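Local coordinates for peptidoglycan N-acetylglucosamine deacetylase (Bacillus cereus, PDB 5N1P), which catalyses the metal-dependent deacetylation of N-acetylglucosamine residues in peptidoglycan, releasing acetate and leaving glucosamine in the glycan, at residues K29-I35 and H54-S60; V46-N50 and I85-I89; K91-L95 and A189-E193. Where two conformers were deposited one is given. Residue numbers count along the deposited sequence, not the author numbering.

Contact 1: K29-I35 and H54-S60; sequences KATFFLI and HYVGMHS. With ZN (zinc ion), chain F; 8GK (~{N}-oxidanylnaphthalene-1-carboxamide), chain E.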
ATOM      1  N   LYS A  29     -10.056  -7.292   3.672  1.00 27.21           N
ATOM      2  CA  LYS A  29      -8.935  -7.587   2.784  1.00 23.97           C
ATOM      3  C   LYS A  29      -8.250  -6.267   2.459  1.00 24.56           C
ATOM      4  O   LYS A  29      -8.905  -5.234   2.342  1.00 26.21           O
ATOM      5  CB  LYS A  29      -9.405  -8.290   1.508  1.00 27.79           C
ATOM      6  CG  LYS A  29     -10.116  -9.628   1.733  1.00 32.09           C
ATOM      7  CD  LYS A  29      -9.245 -10.609   2.496  1.00 31.26           C
ATOM      8  CE  LYS A  29      -9.780 -12.042   2.368  1.00 37.74           C
ATOM      9  NZ  LYS A  29     -11.083 -12.216   3.061  1.00 41.83           N
ATOM     10  N   ALA A  30      -6.931  -6.292   2.326  1.00 22.32           N
ATOM     11  CA  ALA A  30      -6.166  -5.070   2.158  1.00 19.75           C
ATOM     12  C   ALA A  30      -5.062  -5.274   1.136  1.00 19.28           C
ATOM     13  O   ALA A  30      -4.963  -6.344   0.521  1.00 20.31           O
ATOM     14  CB  ALA A  30      -5.581  -4.634   3.498  1.00 20.31           C
ATOM     15  N   THR A  31      -4.241  -4.239   0.959  1.00 16.95           N
ATOM     16  CA  THR A  31      -3.193  -4.238  -0.060  1.00 18.19           C
ATOM     17  C   THR A  31      -1.886  -3.830   0.600  1.00 17.92           C
ATOM     18  O   THR A  31      -1.864  -2.891   1.384  1.00 18.80           O
ATOM     19  CB  THR A  31      -3.571  -3.270  -1.200  1.00 19.22           C
ATOM     20  OG1 THR A  31      -4.792  -3.723  -1.809  1.00 22.29           O
ATOM     21  CG2 THR A  31      -2.473  -3.172  -2.257  1.00 20.36           C
ATOM     22  N   PHE A  32      -0.803  -4.546   0.296  1.00 17.30           N
ATOM     23  CA  PHE A  32       0.494  -4.309   0.917  1.00 15.74           C
ATOM     24  C   PHE A  32       1.523  -3.990  -0.144  1.00 18.15           C
ATOM     25  O   PHE A  32       1.602  -4.703  -1.135  1.00 18.45           O
ATOM     26  CB  PHE A  32       0.958  -5.549   1.702  1.00 17.11           C
ATOM     27  CG  PHE A  32       0.134  -5.825   2.923  1.00 16.48           C
ATOM     28  CD1 PHE A  32      -1.039  -6.554   2.837  1.00 17.70           C
ATOM     29  CD2 PHE A  32       0.506  -5.302   4.147  1.00 17.99           C
ATOM     30  CE1 PHE A  32      -1.815  -6.779   3.957  1.00 20.46           C
ATOM     31  CE2 PHE A  32      -0.255  -5.533   5.282  1.00 21.66           C
ATOM     32  CZ  PHE A  32      -1.423  -6.273   5.186  1.00 21.99           C
ATOM     33  N   PHE A  33       2.332  -2.957   0.074  1.00 16.40           N
ATOM     34  CA  PHE A  33       3.376  -2.575  -0.873  1.00 15.09           C
ATOM     35  C   PHE A  33       4.719  -2.711  -0.177  1.00 15.49           C
ATOM     36  O   PHE A  33       5.015  -1.992   0.780  1.00 17.61           O
ATOM     37  CB  PHE A  33       3.142  -1.139  -1.386  1.00 16.94           C
ATOM     38  CG  PHE A  33       1.916  -1.007  -2.246  1.00 18.21           C
ATOM     39  CD1 PHE A  33       1.892  -1.545  -3.531  1.00 16.78           C
ATOM     40  CD2 PHE A  33       0.800  -0.323  -1.779  1.00 19.64           C
ATOM     41  CE1 PHE A  33       0.781  -1.400  -4.341  1.00 18.22           C
ATOM     42  CE2 PHE A  33      -0.336  -0.185  -2.589  1.00 18.86           C
ATOM     43  CZ  PHE A  33      -0.345  -0.725  -3.861  1.00 18.09           C
ATOM     44  N   LEU A  34       5.499  -3.685  -0.636  1.00 16.42           N
ATOM     45  CA  LEU A  34       6.642  -4.176   0.115  1.00 17.48           C
ATOM     46  C   LEU A  34       7.971  -3.665  -0.415  1.00 17.64           C
ATOM     47  O   LEU A  34       8.152  -3.516  -1.624  1.00 17.85           O
ATOM     48  CB  LEU A  34       6.652  -5.704   0.081  1.00 16.46           C
ATOM     49  CG  LEU A  34       5.350  -6.408   0.493  1.00 16.62           C
ATOM     50  CD1 LEU A  34       5.627  -7.915   0.549  1.00 17.54           C
ATOM     51  CD2 LEU A  34       4.873  -5.869   1.828  1.00 18.02           C
ATOM     52  N   ILE A  35       8.909  -3.451   0.503  1.00 18.18           N
ATOM     53  CA  ILE A  35      10.275  -3.055   0.161  1.00 18.44           C
ATOM     54  C   ILE A  35      11.143  -4.300   0.077  1.00 22.07           C
ATOM     55  O   ILE A  35      11.062  -5.168   0.933  1.00 22.46           O
ATOM     56  CB  ILE A  35      10.841  -2.087   1.193  1.00 20.51           C
ATOM     57  CG1 ILE A  35      10.052  -0.773   1.142  1.00 22.09           C
ATOM     58  CG2 ILE A  35      12.328  -1.863   0.947  1.00 24.69           C
ATOM     59  CD1 ILE A  35      10.490   0.258   2.166  1.00 28.98           C
ATOM     60  N   HIS A  54      -4.946 -10.930   0.697  1.00 21.97           N
ATOM     61  CA  HIS A  54      -4.530  -9.558   0.470  1.00 20.32           C
ATOM     62  C   HIS A  54      -3.705  -9.456  -0.787  1.00 20.04           C
ATOM     63  O   HIS A  54      -3.105 -10.430  -1.228  1.00 22.13           O
ATOM     64  CB  HIS A  54      -3.736  -9.039   1.670  1.00 20.70           C
ATOM     65  CG  HIS A  54      -4.429  -9.289   2.968  1.00 19.97           C
ATOM     66  ND1 HIS A  54      -5.581  -8.628   3.330  1.00 22.09           N
ATOM     67  CD2 HIS A  54      -4.156 -10.163   3.963  1.00 20.30           C
ATOM     68  CE1 HIS A  54      -5.981  -9.072   4.515  1.00 23.23           C
ATOM     69  NE2 HIS A  54      -5.136 -10.004   4.914  1.00 20.60           N
ATOM     70  N   TYR A  55      -3.680  -8.268  -1.366  1.00 19.06           N
ATOM     71  CA  TYR A  55      -2.830  -8.056  -2.520  1.00 19.34           C
ATOM     72  C   TYR A  55      -1.421  -7.663  -2.079  1.00 17.22           C
ATOM     73  O   TYR A  55      -1.258  -6.780  -1.260  1.00 18.32           O
ATOM     74  CB  TYR A  55      -3.403  -6.971  -3.434  1.00 18.46           C
ATOM     75  CG  TYR A  55      -2.604  -6.866  -4.707  1.00 18.23           C
ATOM     76  CD1 TYR A  55      -1.531  -5.983  -4.797  1.00 21.05           C
ATOM     77  CD2 TYR A  55      -2.904  -7.653  -5.802  1.00 19.55           C
ATOM     78  CE1 TYR A  55      -0.773  -5.894  -5.961  1.00 19.31           C
ATOM     79  CE2 TYR A  55      -2.158  -7.566  -6.984  1.00 20.66           C
ATOM     80  CZ  TYR A  55      -1.109  -6.680  -7.048  1.00 18.74           C
ATOM     81  OH  TYR A  55      -0.372  -6.583  -8.212  1.00 21.20           O
ATOM     82  N   VAL A  56      -0.420  -8.333  -2.643  1.00 17.44           N
ATOM     83  CA  VAL A  56       0.975  -7.991  -2.396  1.00 15.14           C
ATOM     84  C   VAL A  56       1.594  -7.361  -3.642  1.00 15.73           C
ATOM     85  O   VAL A  56       1.677  -7.992  -4.692  1.00 18.81           O
ATOM     86  CB  VAL A  56       1.797  -9.217  -2.000  1.00 16.64           C
ATOM     87  CG1 VAL A  56       3.240  -8.829  -1.847  1.00 21.26           C
ATOM     88  CG2 VAL A  56       1.240  -9.823  -0.704  1.00 20.38           C
ATOM     89  N   GLY A  57       2.009  -6.108  -3.507  1.00 16.46           N
ATOM     90  CA  GLY A  57       2.645  -5.378  -4.596  1.00 17.73           C
ATOM     91  C   GLY A  57       3.990  -4.812  -4.183  1.00 15.97           C
ATOM     92  O   GLY A  57       4.495  -5.105  -3.100  1.00 17.18           O
ATOM     93  N   MET A  58       4.558  -3.975  -5.050  1.00 16.79           N
ATOM     94  CA  MET A  58       5.943  -3.537  -4.900  1.00 14.93           C
ATOM     95  C   MET A  58       6.071  -2.080  -4.466  1.00 15.34           C
ATOM     96  O   MET A  58       5.325  -1.224  -4.937  1.00 18.24           O
ATOM     97  CB  MET A  58       6.705  -3.703  -6.220  1.00 17.75           C
ATOM     98  CG  MET A  58       7.045  -5.155  -6.564  1.00 19.19           C
ATOM     99  SD  MET A  58       5.688  -6.086  -7.290  1.00 20.03           S
ATOM    100  CE  MET A  58       5.371  -5.083  -8.740  1.00 22.55           C
ATOM    101  N   HIS A  59       7.056  -1.812  -3.612  1.00 16.12           N
ATOM    102  CA  HIS A  59       7.331  -0.441  -3.137  1.00 16.18           C
ATOM    103  C   HIS A  59       8.812  -0.079  -3.294  1.00 19.53           C
ATOM    104  O   HIS A  59       9.285   0.836  -2.633  1.00 23.49           O
ATOM    105  CB  HIS A  59       6.908  -0.286  -1.675  1.00 17.65           C
ATOM    106  CG  HIS A  59       6.789   1.137  -1.200  1.00 18.28           C
ATOM    107  ND1 HIS A  59       6.213   2.138  -1.954  1.00 19.03           N
ATOM    108  CD2 HIS A  59       7.118   1.701  -0.013  1.00 20.55           C
ATOM    109  CE1 HIS A  59       6.206   3.263  -1.255  1.00 19.37           C
ATOM    110  NE2 HIS A  59       6.755   3.028  -0.075  1.00 18.66           N
ATOM    111  N   SER A  60       9.499  -0.810  -4.175  1.00 18.52           N
ATOM    112  CA  SER A  60      10.884  -0.597  -4.620  1.00 20.02           C
ATOM    113  C   SER A  60      11.910  -1.330  -3.745  1.00 22.01           C
ATOM    114  O   SER A  60      11.554  -2.059  -2.810  1.00 22.70           O
ATOM    115  CB  SER A  60      11.250   0.894  -4.699  1.00 22.26           C
ATOM    116  OG  SER A  60      11.712   1.408  -3.451  1.00 21.71           O
TER
HETATM  117 ZN    ZN F 302       7.265   4.340   1.527  1.00 30.70          ZN
HETATM  118  C1  8GK E 301       5.624   6.780   0.819  1.00 51.25           C
HETATM  119  C2  8GK E 301       5.507   8.267   0.888  1.00 53.63           C
HETATM  120  C3  8GK E 301       6.446   8.967   1.631  1.00 58.49           C
HETATM  121  C4  8GK E 301       6.377  10.353   1.699  1.00 62.12           C
HETATM  122  C5  8GK E 301       5.376  11.043   1.014  1.00 59.54           C
HETATM  123  C6  8GK E 301       4.438  10.340   0.267  1.00 56.64           C
HETATM  124  C7  8GK E 301       4.509   8.949   0.202  1.00 59.09           C
HETATM  125  C8  8GK E 301       7.319  11.039   2.453  1.00 58.21           C
HETATM  126  C9  8GK E 301       8.321  10.356   3.139  1.00 50.07           C
HETATM  127  C10 8GK E 301       8.386   8.969   3.072  1.00 54.41           C
HETATM  128  C11 8GK E 301       7.447   8.280   2.314  1.00 51.04           C
HETATM  129  O12 8GK E 301       6.585   6.336   0.224  1.00 34.22           O
HETATM  130  N13 8GK E 301       4.742   5.977   1.411  1.00 56.50           N
HETATM  131  O14 8GK E 301       5.224   4.772   1.919  1.00 49.48           O
HETATM  132  O   HOH W   1       7.436   5.568   3.459  1.00 30.31           O

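Contact 2: V46-N50 and I85-I89; sequences VKREN and IANII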
ATOM      1  N   VAL A  46       5.276 -12.305   3.880  1.00 21.46           N
ATOM      2  CA  VAL A  46       4.858 -12.120   2.500  1.00 19.81           C
ATOM      3  C   VAL A  46       3.902 -13.237   2.101  1.00 19.82           C
ATOM      4  O   VAL A  46       2.855 -12.998   1.499  1.00 20.51           O
ATOM      5  CB  VAL A  46       6.064 -12.102   1.530  1.00 19.97           C
ATOM      6  CG1 VAL A  46       5.581 -11.946   0.096  1.00 21.28           C
ATOM      7  CG2 VAL A  46       7.056 -11.000   1.908  1.00 20.98           C
ATOM      8  N   LYS A  47       4.264 -14.464   2.458  1.00 19.86           N
ATOM      9  CA  LYS A  47       3.431 -15.624   2.145  1.00 20.76           C
ATOM     10  C   LYS A  47       2.067 -15.495   2.803  1.00 21.83           C
ATOM     11  O   LYS A  47       1.024 -15.723   2.179  1.00 23.31           O
ATOM     12  CB  LYS A  47       4.110 -16.910   2.602  1.00 24.84           C
ATOM     13  CG  LYS A  47       3.376 -18.160   2.163  1.00 29.11           C
ATOM     14  CD  LYS A  47       4.185 -19.410   2.486  1.00 29.70           C
ATOM     15  CE  LYS A  47       5.480 -19.432   1.691  1.00 42.39           C
ATOM     16  NZ  LYS A  47       5.717 -20.761   1.046  1.00 55.40           N
ATOM     17  N   ARG A  48       2.074 -15.097   4.062  1.00 22.09           N
ATOM     18  CA  ARG A  48       0.838 -14.992   4.799  1.00 23.60           C
ATOM     19  C   ARG A  48      -0.080 -13.880   4.249  1.00 23.04           C
ATOM     20  O   ARG A  48      -1.298 -14.062   4.139  1.00 24.53           O
ATOM     21  CB  ARG A  48       1.159 -14.771   6.275  1.00 31.04           C
ATOM     22  CG  ARG A  48       0.036 -15.150   7.149  1.00 41.83           C
ATOM     23  CD  ARG A  48       0.271 -14.804   8.593  1.00 32.44           C
ATOM     24  NE  ARG A  48      -1.037 -14.471   9.113  1.00 36.29           N
ATOM     25  CZ  ARG A  48      -1.270 -13.851  10.254  1.00 30.13           C
ATOM     26  NH1 ARG A  48      -0.268 -13.523  11.060  1.00 30.74           N
ATOM     27  NH2 ARG A  48      -2.518 -13.574  10.580  1.00 36.62           N
ATOM     28  N   GLU A  49       0.499 -12.735   3.892  1.00 19.14           N
ATOM     29  CA  GLU A  49      -0.281 -11.652   3.287  1.00 19.44           C
ATOM     30  C   GLU A  49      -1.046 -12.156   2.071  1.00 21.14           C
ATOM     31  O   GLU A  49      -2.264 -11.968   1.964  1.00 22.23           O
ATOM     32  CB  GLU A  49       0.627 -10.481   2.891  1.00 18.58           C
ATOM     33  CG  GLU A  49       1.072  -9.657   4.099  1.00 18.82           C
ATOM     34  CD  GLU A  49       2.131  -8.610   3.778  1.00 22.83           C
ATOM     35  OE1 GLU A  49       2.457  -8.402   2.588  1.00 22.05           O
ATOM     36  OE2 GLU A  49       2.632  -7.992   4.743  1.00 22.59           O
ATOM     37  N   ASN A  50      -0.326 -12.818   1.167  1.00 18.97           N
ATOM     38  CA  ASN A  50      -0.915 -13.306  -0.059  1.00 19.14           C
ATOM     39  C   ASN A  50      -1.915 -14.446   0.181  1.00 22.43           C
ATOM     40  O   ASN A  50      -2.967 -14.496  -0.454  1.00 23.48           O
ATOM     41  CB  ASN A  50       0.195 -13.756  -1.011  1.00 19.65           C
ATOM     42  CG  ASN A  50      -0.345 -14.370  -2.268  1.00 20.98           C
ATOM     43  OD1 ASN A  50      -0.253 -15.590  -2.467  1.00 24.11           O
ATOM     44  ND2 ASN A  50      -0.933 -13.546  -3.116  1.00 19.69           N
ATOM     45  N   ILE A  85       9.346 -11.186  -4.655  1.00 19.49           N
ATOM     46  CA  ILE A  85       8.019 -11.608  -4.228  1.00 18.31           C
ATOM     47  C   ILE A  85       7.609 -12.904  -4.945  1.00 20.55           C
ATOM     48  O   ILE A  85       7.102 -13.842  -4.305  1.00 20.34           O
ATOM     49  CB  ILE A  85       7.006 -10.480  -4.471  1.00 16.02           C
ATOM     50  CG1 ILE A  85       7.315  -9.322  -3.525  1.00 16.77           C
ATOM     51  CG2 ILE A  85       5.576 -10.974  -4.226  1.00 18.35           C
ATOM     52  CD1 ILE A  85       6.606  -8.025  -3.884  1.00 18.35           C
ATOM     53  N   ALA A  86       7.845 -12.970  -6.255  1.00 18.81           N
ATOM     54  CA  ALA A  86       7.460 -14.135  -7.051  1.00 20.41           C
ATOM     55  C   ALA A  86       8.160 -15.394  -6.577  1.00 24.22           C
ATOM     56  O   ALA A  86       7.610 -16.493  -6.675  1.00 24.62           O
ATOM     57  CB  ALA A  86       7.752 -13.886  -8.521  1.00 23.87           C
ATOM     58  N   ASN A  87       9.377 -15.253  -6.063  1.00 21.67           N
ATOM     59  CA  ASN A  87      10.139 -16.392  -5.551  0.51 24.09           C
ATOM     60  C   ASN A  87       9.429 -17.065  -4.390  1.00 22.65           C
ATOM     61  O   ASN A  87       9.603 -18.261  -4.141  1.00 24.62           O
ATOM     62  CB  ASN A  87      11.533 -15.950  -5.096  0.51 28.21           C
ATOM     63  CG  ASN A  87      12.449 -15.624  -6.252  0.51 31.05           C
ATOM     64  OD1 ASN A  87      12.302 -16.163  -7.347  0.51 40.88           O
ATOM     65  ND2 ASN A  87      13.413 -14.739  -6.010  0.51 35.89           N
ATOM     66  N   ILE A  88       8.655 -16.273  -3.657  1.00 21.39           N
ATOM     67  CA  ILE A  88       7.957 -16.754  -2.479  1.00 21.64           C
ATOM     68  C   ILE A  88       6.555 -17.242  -2.827  1.00 24.76           C
ATOM     69  O   ILE A  88       6.181 -18.363  -2.462  1.00 28.44           O
ATOM     70  CB  ILE A  88       7.847 -15.651  -1.406  1.00 22.50           C
ATOM     71  CG1 ILE A  88       9.237 -15.146  -1.023  1.00 23.46           C
ATOM     72  CG2 ILE A  88       7.080 -16.164  -0.178  1.00 25.05           C
ATOM     73  CD1 ILE A  88       9.208 -13.883  -0.174  1.00 25.16           C
ATOM     74  N   ILE A  89       5.787 -16.418  -3.535  1.00 22.04           N
ATOM     75  CA  ILE A  89       4.378 -16.761  -3.752  1.00 22.85           C
ATOM     76  C   ILE A  89       4.027 -17.298  -5.145  1.00 25.30           C
ATOM     77  O   ILE A  89       2.872 -17.677  -5.393  1.00 26.99           O
ATOM     78  CB  ILE A  89       3.468 -15.551  -3.433  1.00 23.86           C
ATOM     79  CG1 ILE A  89       3.715 -14.390  -4.396  1.00 22.06           C
ATOM     80  CG2 ILE A  89       3.677 -15.107  -1.999  1.00 27.92           C
ATOM     81  CD1 ILE A  89       2.727 -13.222  -4.204  1.00 23.37           C
TER
HETATM   82  O   HOH W   2       6.950 -20.388  -1.255  1.00 45.20           O

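Contact 3: K91-L95 and A189-E193; sequences KSPKL and AYHEE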
ATOM      1  N   LYS A  91       3.755 -15.832  -7.905  1.00 27.87           N
ATOM      2  CA  LYS A  91       3.005 -14.875  -8.708  1.00 31.01           C
ATOM      3  C   LYS A  91       3.852 -13.622  -8.859  1.00 22.79           C
ATOM      4  O   LYS A  91       4.492 -13.215  -7.902  1.00 22.47           O
ATOM      5  CB  LYS A  91       1.663 -14.547  -8.037  1.00 32.23           C
ATOM      6  CG  LYS A  91       0.861 -13.435  -8.689  1.00 44.82           C
ATOM      7  CD  LYS A  91      -0.288 -12.979  -7.792  1.00 55.10           C
ATOM      8  CE  LYS A  91      -0.940 -11.706  -8.341  1.00 60.44           C
ATOM      9  NZ  LYS A  91      -1.917 -11.087  -7.400  1.00 56.27           N
ATOM     10  N   SER A  92       3.849 -13.023 -10.048  1.00 23.25           N
ATOM     11  CA  SER A  92       4.554 -11.763 -10.273  1.00 20.09           C
ATOM     12  C   SER A  92       3.551 -10.616 -10.256  1.00 20.90           C
ATOM     13  O   SER A  92       2.803 -10.436 -11.217  1.00 23.17           O
ATOM     14  CB  SER A  92       5.309 -11.778 -11.608  1.00 24.88           C
ATOM     15  OG  SER A  92       6.326 -12.774 -11.623  1.00 28.21           O
ATOM     16  N   PRO A  93       3.532  -9.832  -9.166  1.00 20.63           N
ATOM     17  CA  PRO A  93       2.545  -8.746  -9.082  1.00 19.65           C
ATOM     18  C   PRO A  93       2.802  -7.664 -10.103  1.00 20.33           C
ATOM     19  O   PRO A  93       3.965  -7.450 -10.449  1.00 20.81           O
ATOM     20  CB  PRO A  93       2.754  -8.187  -7.682  1.00 17.95           C
ATOM     21  CG  PRO A  93       3.469  -9.303  -6.924  1.00 19.58           C
ATOM     22  CD  PRO A  93       4.342  -9.936  -7.939  1.00 19.09           C
ATOM     23  N   LYS A  94       1.747  -6.971 -10.531  1.00 20.16           N
ATOM     24  CA  LYS A  94       1.903  -5.880 -11.494  1.00 18.66           C
ATOM     25  C   LYS A  94       1.799  -4.493 -10.861  1.00 22.08           C
ATOM     26  O   LYS A  94       2.270  -3.527 -11.443  1.00 21.88           O
ATOM     27  CB  LYS A  94       0.865  -5.993 -12.612  1.00 22.87           C
ATOM     28  CG  LYS A  94       1.009  -7.264 -13.462  1.00 30.04           C
ATOM     29  CD  LYS A  94       2.441  -7.436 -13.969  1.00 45.85           C
ATOM     30  CE  LYS A  94       2.610  -8.685 -14.852  1.00 49.69           C
ATOM     31  NZ  LYS A  94       2.684  -9.955 -14.068  1.00 34.01           N
ATOM     32  N   LEU A  95       1.181  -4.383  -9.684  1.00 18.96           N
ATOM     33  CA  LEU A  95       0.929  -3.058  -9.110  1.00 18.30           C
ATOM     34  C   LEU A  95       2.090  -2.558  -8.265  1.00 17.87           C
ATOM     35  O   LEU A  95       2.604  -3.263  -7.394  1.00 18.78           O
ATOM     36  CB  LEU A  95      -0.356  -3.078  -8.275  1.00 18.50           C
ATOM     37  CG  LEU A  95      -0.829  -1.707  -7.777  1.00 19.90           C
ATOM     38  CD1 LEU A  95      -1.217  -0.799  -8.953  1.00 21.33           C
ATOM     39  CD2 LEU A  95      -1.992  -1.912  -6.809  1.00 19.35           C
ATOM     40  N   ALA A 189      -9.235  -5.955  -1.207  1.00 28.95           N
ATOM     41  CA  ALA A 189      -7.878  -5.843  -1.719  1.00 26.87           C
ATOM     42  C   ALA A 189      -7.923  -5.339  -3.150  1.00 25.90           C
ATOM     43  O   ALA A 189      -8.944  -5.428  -3.820  1.00 27.18           O
ATOM     44  CB  ALA A 189      -7.169  -7.175  -1.667  1.00 27.41           C
ATOM     45  N   TYR A 190      -6.799  -4.826  -3.620  1.00 24.03           N
ATOM     46  CA  TYR A 190      -6.630  -4.577  -5.034  1.00 23.91           C
ATOM     47  C   TYR A 190      -6.722  -5.859  -5.815  1.00 25.12           C
ATOM     48  O   TYR A 190      -6.274  -6.903  -5.379  1.00 24.71           O
ATOM     49  CB  TYR A 190      -5.291  -3.896  -5.312  1.00 21.49           C
ATOM     50  CG  TYR A 190      -4.977  -3.685  -6.777  1.00 21.91           C
ATOM     51  CD1 TYR A 190      -5.441  -2.555  -7.449  1.00 22.80           C
ATOM     52  CD2 TYR A 190      -4.187  -4.597  -7.484  1.00 20.60           C
ATOM     53  CE1 TYR A 190      -5.145  -2.348  -8.792  1.00 22.92           C
ATOM     54  CE2 TYR A 190      -3.891  -4.402  -8.820  1.00 21.57           C
ATOM     55  CZ  TYR A 190      -4.364  -3.266  -9.467  1.00 22.52           C
ATOM     56  OH  TYR A 190      -4.034  -3.109 -10.799  1.00 25.41           O
ATOM     57  N   HIS A 191      -7.250  -5.723  -7.022  1.00 27.22           N
ATOM     58  CA  HIS A 191      -7.539  -6.803  -7.968  1.00 31.17           C
ATOM     59  C   HIS A 191      -7.045  -6.445  -9.383  1.00 28.74           C
ATOM     60  O   HIS A 191      -7.545  -5.499  -9.986  1.00 29.89           O
ATOM     61  CB  HIS A 191      -9.022  -6.999  -7.787  1.00 45.76           C
ATOM     62  CG  HIS A 191      -9.379  -7.858  -6.618  1.00 46.67           C
ATOM     63  ND1 HIS A 191      -9.464  -7.398  -5.320  1.00 57.84           N
ATOM     64  CD2 HIS A 191     -10.072  -9.019  -6.640  1.00 57.70           C
ATOM     65  CE1 HIS A 191      -9.970  -8.349  -4.551  1.00 50.26           C
ATOM     66  NE2 HIS A 191     -10.361  -9.345  -5.342  1.00 58.59           N
ATOM     67  N   GLU A 192      -5.978  -7.136  -9.821  1.00 26.78           N
ATOM     68  CA  GLU A 192      -5.340  -6.839 -11.108  1.00 27.30           C
ATOM     69  C   GLU A 192      -6.336  -6.886 -12.265  1.00 27.38           C
ATOM     70  O   GLU A 192      -6.296  -6.043 -13.168  1.00 33.08           O
ATOM     71  CB  GLU A 192      -4.178  -7.794 -11.394  1.00 32.78           C
ATOM     72  CG  GLU A 192      -2.882  -7.408 -10.692  1.00 32.53           C
ATOM     73  CD  GLU A 192      -1.730  -8.385 -10.911  1.00 37.10           C
ATOM     74  OE1 GLU A 192      -1.822  -9.280 -11.779  1.00 35.72           O
ATOM     75  OE2 GLU A 192      -0.724  -8.257 -10.182  1.00 30.44           O
ATOM     76  N   GLU A 193      -7.238  -7.862 -12.231  1.00 28.83           N
ATOM     77  CA  GLU A 193      -8.227  -8.008 -13.292  1.00 35.48           C
ATOM     78  C   GLU A 193      -9.307  -6.922 -13.234  1.00 38.69           C
ATOM     79  O   GLU A 193     -10.117  -6.797 -14.159  1.00 42.03           O
ATOM     80  CB  GLU A 193      -8.878  -9.392 -13.218  1.00 39.00           C
ATOM     81  CG  GLU A 193      -9.648  -9.666 -11.920  1.00 57.98           C
ATOM     82  CD  GLU A 193      -8.762 -10.151 -10.767  1.00 68.29           C
ATOM     83  OE1 GLU A 193      -7.558  -9.813 -10.730  1.00 60.60           O
ATOM     84  OE2 GLU A 193      -9.279 -10.880  -9.891  1.00 68.99           O
TER
HETATM   85  O   HOH W   3      -4.675  -9.911  -8.502  1.00 29.05           O
HETATM   86  O   HOH W   4       0.123 -11.033 -11.256  1.00 41.01           O

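Contact 1: K29-I35 and H54-S60
A histidine side chain opens this strand pairing: ND1 of His-54 accepts a hydrogen bond from the amide N of Ala-30 (2.9 Å), taking a place that a backbone carbonyl would normally fill. From there, strands 31-34 and 55-58 run parallel in the central sheet of the NodB-homology (CE4) barrel, joined by a beta-alpha-beta crossover through helices 36-41 and 43-51. Ala-30 O accepts a bond from Tyr-55 N (3.0 Å), and the bonds then step along through Phe-32, Gly-57 and Leu-34 until His-59 N reaches Leu-34 O at 2.8 Å. Gly-57 leaves room for the Phe-33 ring, since a CB there would come very near CE1. On the other sheet face, Leu-34 CD1 touches Val-56 CG1 (3.5 Å) and the edge of Phe-32 is directed at the face of the His-54 ring, an offset edge-to-face pair.

The residue making this last bond also carries the metal ligand: His-59 NE2 binds zinc at 2.1 Å beside Asp-10, His-63, water 1 and both hydroxamate oxygens of the inhibitor. Because His-59 ND1 is hydrogen-bonded to Arg-97 O, which can only accept, the proton sits on ND1 and the NE2 lone pair is left for the metal.

Contact 2: V46-N50 and I85-I89
Helix-on-helix packing around a (beta/alpha) barrel is a problem of fitting shapes, and the outer layer of this NodB-homology fold offers a compact case. Helices 43-51 and 74-89 meet here with the axes of segments 46-50 and 85-89 at 70° and 9.8 Å apart, steep enough that a few side chains make the whole junction.

Val-46 is the main bump on its helix. It enters a hollow walled by three isoleucines: its CG1 lies 4.4 Å from CG2 of Ile-85 and 4.2 Å from CG2 of Ile-89, while its CB meets CD1 of Ile-88 at 4.0 Å. The reciprocal fit is made by Ile-89, at the end of its helix, which lodges in the depression between Val-46, Lys-47 and Asn-50. There its CG2 approaches CA of Lys-47 at 4.2 Å and its CD1 rests on CG of Asn-50 at 3.8 Å. Ile-88 fills the space under the lysine chain, its CG2 4.1 Å from CE of Lys-47.

Beneath the crevice, Val-46 touches Leu-34 and Ile-85 touches Val-56 and Met-58, so the two helices rest together on strands of the central sheet. Arg-48 turns away, toward helix 16-25 and a salt bridge with Glu-52. Polar linkage appears at the solvent side alone. Ile-88 stands in the last turn of its helix, with no helical residue four positions on to take its carbonyl, and water 2 fills that role, donating to Ile-88 O at 2.5 Å and accepting from Lys-47 NZ at 2.6 Å.

Contact 3: K91-L95 and A189-E193
In this NodB-homology (CE4) fold, a (beta/alpha) barrel, the chain after strand 185-187 is fastened to the loop that leads from helix 74-89 into strand 95-96. Ala-189 begins the passage; its O accepts a hydrogen bond from ND1 of His-191 at 2.5 Å, a local bond that holds the imidazole on the side away from residues 91-95. Tyr-190 makes the apolar half of the contact. CD2 of Leu-95 stands over its ring, 3.4 Å from the centroid and 8° off the normal, a well-centred CH-pi interaction; Tyr-55 and Trp-122 also meet the ring edge-to-face, and the hydroxyl bonds to His-195.

After His-191, Glu-192 opens a 3-10 turn with Glu-193 and extends its carboxylate across the gap. OE2 accepts a hydrogen bond from the backbone N of Lys-94 at 2.8 Å and also hydrogen-bonds to the hydroxyl of Tyr-55, which in turn bonds to Leu-95 N. Lys-91 NZ, 4.1 Å from OE2 of Glu-192, is too far for a salt bridge. The other carboxylate oxygen, Glu-192 OE1, is joined to Ser-92 O by water 4, which donates to each at 2.7 Å.

Overall arrangement
The three contacts form a continuous body, centred on the strand pair of contact 1: contact 2 lies about 10 Å from it and contact 3 about 9 Å, centre to centre. Leu-34 CD1 meets Val-46 CG2 at 3.7 Å on the helix side, whereas Tyr-55 OH reaches Glu-192 OE2 at 2.6 Å on the loop side. Contacts 2 and 3 also touch directly, Ile-85 CG2 lying 3.8 Å from Pro-93 CG. The side chains of Ile-85 and Leu-95 each remain about 14 Å from the zinc, so among the three contacts only contact 1 supplies a metal ligand, His-59, next to Asp-10 and His-63, while the other two build the surrounding barrel.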